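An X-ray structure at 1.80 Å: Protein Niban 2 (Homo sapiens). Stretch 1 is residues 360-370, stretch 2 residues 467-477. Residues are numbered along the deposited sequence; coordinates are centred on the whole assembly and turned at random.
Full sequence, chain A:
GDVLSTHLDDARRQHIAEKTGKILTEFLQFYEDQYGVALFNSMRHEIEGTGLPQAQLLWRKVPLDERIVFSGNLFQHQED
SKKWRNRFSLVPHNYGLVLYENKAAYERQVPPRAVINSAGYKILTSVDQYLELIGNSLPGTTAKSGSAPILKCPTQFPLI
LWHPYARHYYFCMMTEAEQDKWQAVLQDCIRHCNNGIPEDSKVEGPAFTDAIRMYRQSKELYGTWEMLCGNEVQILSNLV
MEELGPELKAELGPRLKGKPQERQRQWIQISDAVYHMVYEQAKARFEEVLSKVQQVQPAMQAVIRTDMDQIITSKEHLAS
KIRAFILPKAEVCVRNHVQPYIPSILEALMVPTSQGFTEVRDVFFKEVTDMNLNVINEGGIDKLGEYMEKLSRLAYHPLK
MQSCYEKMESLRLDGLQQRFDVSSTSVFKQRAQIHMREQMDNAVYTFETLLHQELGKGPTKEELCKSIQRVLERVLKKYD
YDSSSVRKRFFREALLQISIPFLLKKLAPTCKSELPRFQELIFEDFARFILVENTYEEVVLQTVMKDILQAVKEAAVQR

Stretch 1 360-370: VRDVFFKEVTD
Stretch 2 (467-477) SIQRVLERVLK

Two helical segments of one chain, 360-370 and 467-477, pack nearly antiparallel: their N-to-C directions differ by 167° and their axes approach to 10.8 Å. Both belong to longer helices and keep regular helical torsions, with phi/psi of -66°/-41° at Val368 and -62°/-38° at Leu476 as typical values, and i to i-4 backbone hydrogen bonds such as Val368 N to Phe364 O (3.0 Å) and Leu476 N to Leu472 O (2.9 Å). The register is set by CA-CA distances of 7.7 Å for Arg361-Leu476, 7.4 Å for Val368-Leu472 and 8.1 Å for Thr369-Gln469. No hydrogen bond or salt bridge crosses the pair; apolar side-chain packing dominates the 431 Å² buried between them.

Two phenylalanines of the first helix pack against aliphatic side chains of the second. Phe364 points toward the second helix with chi1 t (172°) and chi2 65°, placing its buried ring among three side chains. Its CE2 lies 3.6 Å from Leu472 CD1 and its CZ 3.7 Å from Val475 CG1, both approaches oblique to the ring, while Leu476 CD2 meets the ring edge 3.9 Å from Phe364 CD2. Phe365 leaves its backbone sideways, but chi1 t (-171°) and chi2 91° bring the ring across: Leu476 CD1 sits at its edge, 3.6 Å from Phe365 CD1, and Leu472 CD2 lies obliquely 3.9 Å from Phe365 CE1. The flat rings thus reach leucines one helical turn apart, although Phe365 itself remains exposed.

Leucine, valine and isoleucine fill the space between the helices. Leu472 points toward the first helix (chi1 t, 170°; chi2 p, 65°), its forked end touching both phenylalanines and Val368. Leu476 starts sideways and uses chi1 m (-70°) and chi2 t (172°) to bring its methyls to the same two rings; it has the largest area covered, 92 Å². Compact Val368 (chi1 t, 167°), one turn after Phe364, also points inward, its CG1 3.7 Å from Leu472 CD2 and 4.3 Å from Ile468 CG2. Ile468 (chi1 m, chi2 t) and Val475 (chi1 t, 175°) point toward the partner helix.

Polar side chains take a smaller part. Arg361 is extended, chi1 to chi3 all t and chi4 -88°, so one face of its guanidinium covers Leu476 CB, 3.8 Å from Arg361 NH2. NE and NH2 find hydrogen bonds elsewhere in the structure, leaving that flat face for apolar packing. Thr369 (chi1 m, -53°) directs OG1 to its own helix, donating to Phe365 O at 2.7 Å. Lys366 and Asp370 lie outside the contact and form an intrahelical salt bridge, Lys366 NZ to Asp370 OD2, 3.0 Å.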

# COMPACT_ATOMS: atom_id res chain seq x y z
N VAL A 360 -13.56 12.40 -8.24
CA VAL A 360 -13.43 13.02 -6.92
C VAL A 360 -13.88 14.48 -6.97
O VAL A 360 -14.63 14.95 -6.11
CB VAL A 360 -11.98 12.91 -6.42
CG1 VAL A 360 -11.78 13.81 -5.19
CG2 VAL A 360 -11.66 11.45 -6.10
N ARG A 361 -13.43 15.20 -8.00
CA ARG A 361 -13.82 16.59 -8.18
C ARG A 361 -15.34 16.72 -8.31
O ARG A 361 -15.96 17.58 -7.67
CB ARG A 361 -13.12 17.16 -9.42
CG ARG A 361 -13.15 18.68 -9.58
CD ARG A 361 -12.80 19.06 -11.01
NE ARG A 361 -12.39 20.45 -11.17
CZ ARG A 361 -13.22 21.45 -11.40
NH1 ARG A 361 -14.52 21.22 -11.50
NH2 ARG A 361 -12.76 22.69 -11.55
N ASP A 362 -15.95 15.85 -9.11
CA ASP A 362 -17.39 15.93 -9.33
C ASP A 362 -18.16 15.61 -8.05
O ASP A 362 -19.17 16.25 -7.76
CB ASP A 362 -17.79 14.99 -10.46
CG ASP A 362 -17.20 15.40 -11.80
OD1 ASP A 362 -16.63 16.51 -11.88
OD2 ASP A 362 -17.31 14.62 -12.77
N VAL A 363 -17.69 14.62 -7.29
CA VAL A 363 -18.37 14.28 -6.04
C VAL A 363 -18.23 15.42 -5.04
O VAL A 363 -19.18 15.75 -4.32
CB VAL A 363 -17.80 12.96 -5.48
CG1 VAL A 363 -18.25 12.76 -4.03
CG2 VAL A 363 -18.28 11.78 -6.33
N PHE A 364 -17.05 16.03 -4.98
CA PHE A 364 -16.82 17.17 -4.10
C PHE A 364 -17.75 18.32 -4.46
O PHE A 364 -18.42 18.90 -3.59
CB PHE A 364 -15.36 17.60 -4.19
CG PHE A 364 -15.06 18.89 -3.48
CD1 PHE A 364 -15.17 18.98 -2.10
CD2 PHE A 364 -14.64 20.00 -4.20
CE1 PHE A 364 -14.89 20.17 -1.45
CE2 PHE A 364 -14.35 21.19 -3.55
CZ PHE A 364 -14.48 21.27 -2.18
N PHE A 365 -17.81 18.65 -5.75
CA PHE A 365 -18.65 19.74 -6.24
C PHE A 365 -20.12 19.50 -5.90
O PHE A 365 -20.82 20.43 -5.47
CB PHE A 365 -18.46 19.86 -7.75
CG PHE A 365 -19.11 21.06 -8.37
CD1 PHE A 365 -18.40 22.25 -8.50
CD2 PHE A 365 -20.40 21.00 -8.85
CE1 PHE A 365 -18.99 23.36 -9.08
CE2 PHE A 365 -20.98 22.12 -9.44
CZ PHE A 365 -20.27 23.29 -9.54
N LYS A 366 -20.59 18.26 -6.07
CA LYS A 366 -21.98 17.94 -5.77
C LYS A 366 -22.28 18.08 -4.28
O LYS A 366 -23.33 18.62 -3.90
CB LYS A 366 -22.30 16.52 -6.25
CG LYS A 366 -23.62 15.97 -5.72
CD LYS A 366 -23.85 14.55 -6.19
CE LYS A 366 -24.89 13.87 -5.34
NZ LYS A 366 -26.11 14.72 -5.22
N GLU A 367 -21.37 17.61 -3.43
CA GLU A 367 -21.63 17.65 -1.99
C GLU A 367 -21.64 19.08 -1.48
O GLU A 367 -22.47 19.44 -0.63
CB GLU A 367 -20.59 16.80 -1.26
CG GLU A 367 -20.76 15.32 -1.51
CD GLU A 367 -22.12 14.81 -1.05
OE1 GLU A 367 -22.53 15.11 0.09
OE2 GLU A 367 -22.78 14.11 -1.85
N VAL A 368 -20.75 19.93 -2.00
CA VAL A 368 -20.74 21.33 -1.60
C VAL A 368 -22.02 22.02 -2.07
O VAL A 368 -22.64 22.81 -1.34
CB VAL A 368 -19.48 22.04 -2.13
CG1 VAL A 368 -19.63 23.55 -2.01
CG2 VAL A 368 -18.25 21.55 -1.37
N THR A 369 -22.45 21.70 -3.30
CA THR A 369 -23.69 22.29 -3.82
C THR A 369 -24.89 21.82 -3.02
O THR A 369 -25.80 22.61 -2.72
CB THR A 369 -23.85 21.95 -5.30
OG1 THR A 369 -22.66 22.32 -6.00
CG2 THR A 369 -25.03 22.72 -5.89
N ASP A 370 -24.92 20.53 -2.66
CA ASP A 370 -26.01 20.04 -1.82
C ASP A 370 -26.05 20.77 -0.49
O ASP A 370 -27.13 21.10 0.01
CB ASP A 370 -25.87 18.53 -1.61
CG ASP A 370 -26.40 17.73 -2.79
OD1 ASP A 370 -26.94 18.35 -3.73
OD2 ASP A 370 -26.28 16.49 -2.78
N SER A 467 -20.68 33.53 -1.08
CA SER A 467 -19.36 33.26 -0.53
C SER A 467 -19.07 31.76 -0.55
O SER A 467 -17.93 31.35 -0.82
CB SER A 467 -19.22 33.85 0.87
OG SER A 467 -20.10 33.23 1.80
N ILE A 468 -20.08 30.93 -0.28
CA ILE A 468 -19.90 29.48 -0.44
C ILE A 468 -19.44 29.15 -1.85
O ILE A 468 -18.44 28.45 -2.05
CB ILE A 468 -21.19 28.73 -0.07
CG1 ILE A 468 -21.30 28.56 1.45
CG2 ILE A 468 -21.20 27.36 -0.74
CD1 ILE A 468 -22.56 27.85 1.89
N GLN A 469 -20.14 29.68 -2.86
CA GLN A 469 -19.77 29.38 -4.23
C GLN A 469 -18.42 29.99 -4.60
O GLN A 469 -17.71 29.44 -5.44
CB GLN A 469 -20.86 29.83 -5.21
CG GLN A 469 -22.03 28.84 -5.31
CD GLN A 469 -23.17 29.33 -6.20
OE1 GLN A 469 -24.26 28.75 -6.21
NE2 GLN A 469 -22.93 30.40 -6.96
N ARG A 470 -18.04 31.11 -3.97
CA ARG A 470 -16.73 31.69 -4.26
C ARG A 470 -15.62 30.91 -3.58
O ARG A 470 -14.54 30.72 -4.16
CB ARG A 470 -16.66 33.15 -3.83
CG ARG A 470 -16.87 34.14 -4.96
CD ARG A 470 -17.19 35.53 -4.42
NE ARG A 470 -16.22 36.00 -3.44
CZ ARG A 470 -16.48 36.19 -2.15
NH1 ARG A 470 -15.53 36.63 -1.33
NH2 ARG A 470 -17.68 35.93 -1.66
N VAL A 471 -15.85 30.47 -2.34
CA VAL A 471 -14.89 29.60 -1.67
C VAL A 471 -14.75 28.28 -2.44
O VAL A 471 -13.64 27.76 -2.60
CB VAL A 471 -15.32 29.36 -0.21
CG1 VAL A 471 -14.50 28.24 0.42
CG2 VAL A 471 -15.18 30.65 0.59
N LEU A 472 -15.88 27.75 -2.92
CA LEU A 472 -15.85 26.51 -3.70
C LEU A 472 -15.02 26.69 -4.97
O LEU A 472 -14.18 25.84 -5.30
CB LEU A 472 -17.28 26.07 -4.03
CG LEU A 472 -17.46 24.94 -5.05
CD1 LEU A 472 -16.86 23.63 -4.51
CD2 LEU A 472 -18.91 24.74 -5.40
N GLU A 473 -15.22 27.81 -5.67
CA GLU A 473 -14.46 28.04 -6.90
C GLU A 473 -12.97 28.17 -6.61
O GLU A 473 -12.13 27.74 -7.41
CB GLU A 473 -15.00 29.28 -7.62
CG GLU A 473 -14.78 29.29 -9.13
CD GLU A 473 -15.42 28.11 -9.84
OE1 GLU A 473 -16.55 27.72 -9.50
OE2 GLU A 473 -14.76 27.56 -10.76
N ARG A 474 -12.61 28.75 -5.45
CA ARG A 474 -11.20 28.85 -5.07
C ARG A 474 -10.62 27.48 -4.77
O ARG A 474 -9.46 27.20 -5.12
CB ARG A 474 -11.04 29.75 -3.85
CG ARG A 474 -10.96 31.23 -4.15
CD ARG A 474 -10.92 32.04 -2.87
NE ARG A 474 -9.66 31.89 -2.15
CZ ARG A 474 -9.55 32.01 -0.83
NH1 ARG A 474 -10.62 32.27 -0.08
NH2 ARG A 474 -8.36 31.85 -0.24
N VAL A 475 -11.38 26.62 -4.09
CA VAL A 475 -10.88 25.30 -3.74
C VAL A 475 -10.75 24.44 -4.99
O VAL A 475 -9.81 23.64 -5.12
CB VAL A 475 -11.79 24.66 -2.67
CG1 VAL A 475 -11.35 23.22 -2.36
CG2 VAL A 475 -11.76 25.49 -1.40
N LEU A 476 -11.67 24.59 -5.94
CA LEU A 476 -11.59 23.84 -7.18
C LEU A 476 -10.32 24.18 -7.96
O LEU A 476 -9.71 23.29 -8.58
CB LEU A 476 -12.83 24.10 -8.04
CG LEU A 476 -14.15 23.51 -7.55
CD1 LEU A 476 -15.31 24.03 -8.40
CD2 LEU A 476 -14.12 21.97 -7.54
N LYS A 477 -9.90 25.45 -7.96
CA LYS A 477 -8.66 25.78 -8.67
C LYS A 477 -7.45 25.20 -7.96
O LYS A 477 -6.52 24.70 -8.61
CB LYS A 477 -8.52 27.30 -8.85
CG LYS A 477 -9.69 27.91 -9.62
CD LYS A 477 -9.34 29.10 -10.51
CE LYS A 477 -10.60 29.64 -11.21
NZ LYS A 477 -11.52 30.39 -10.29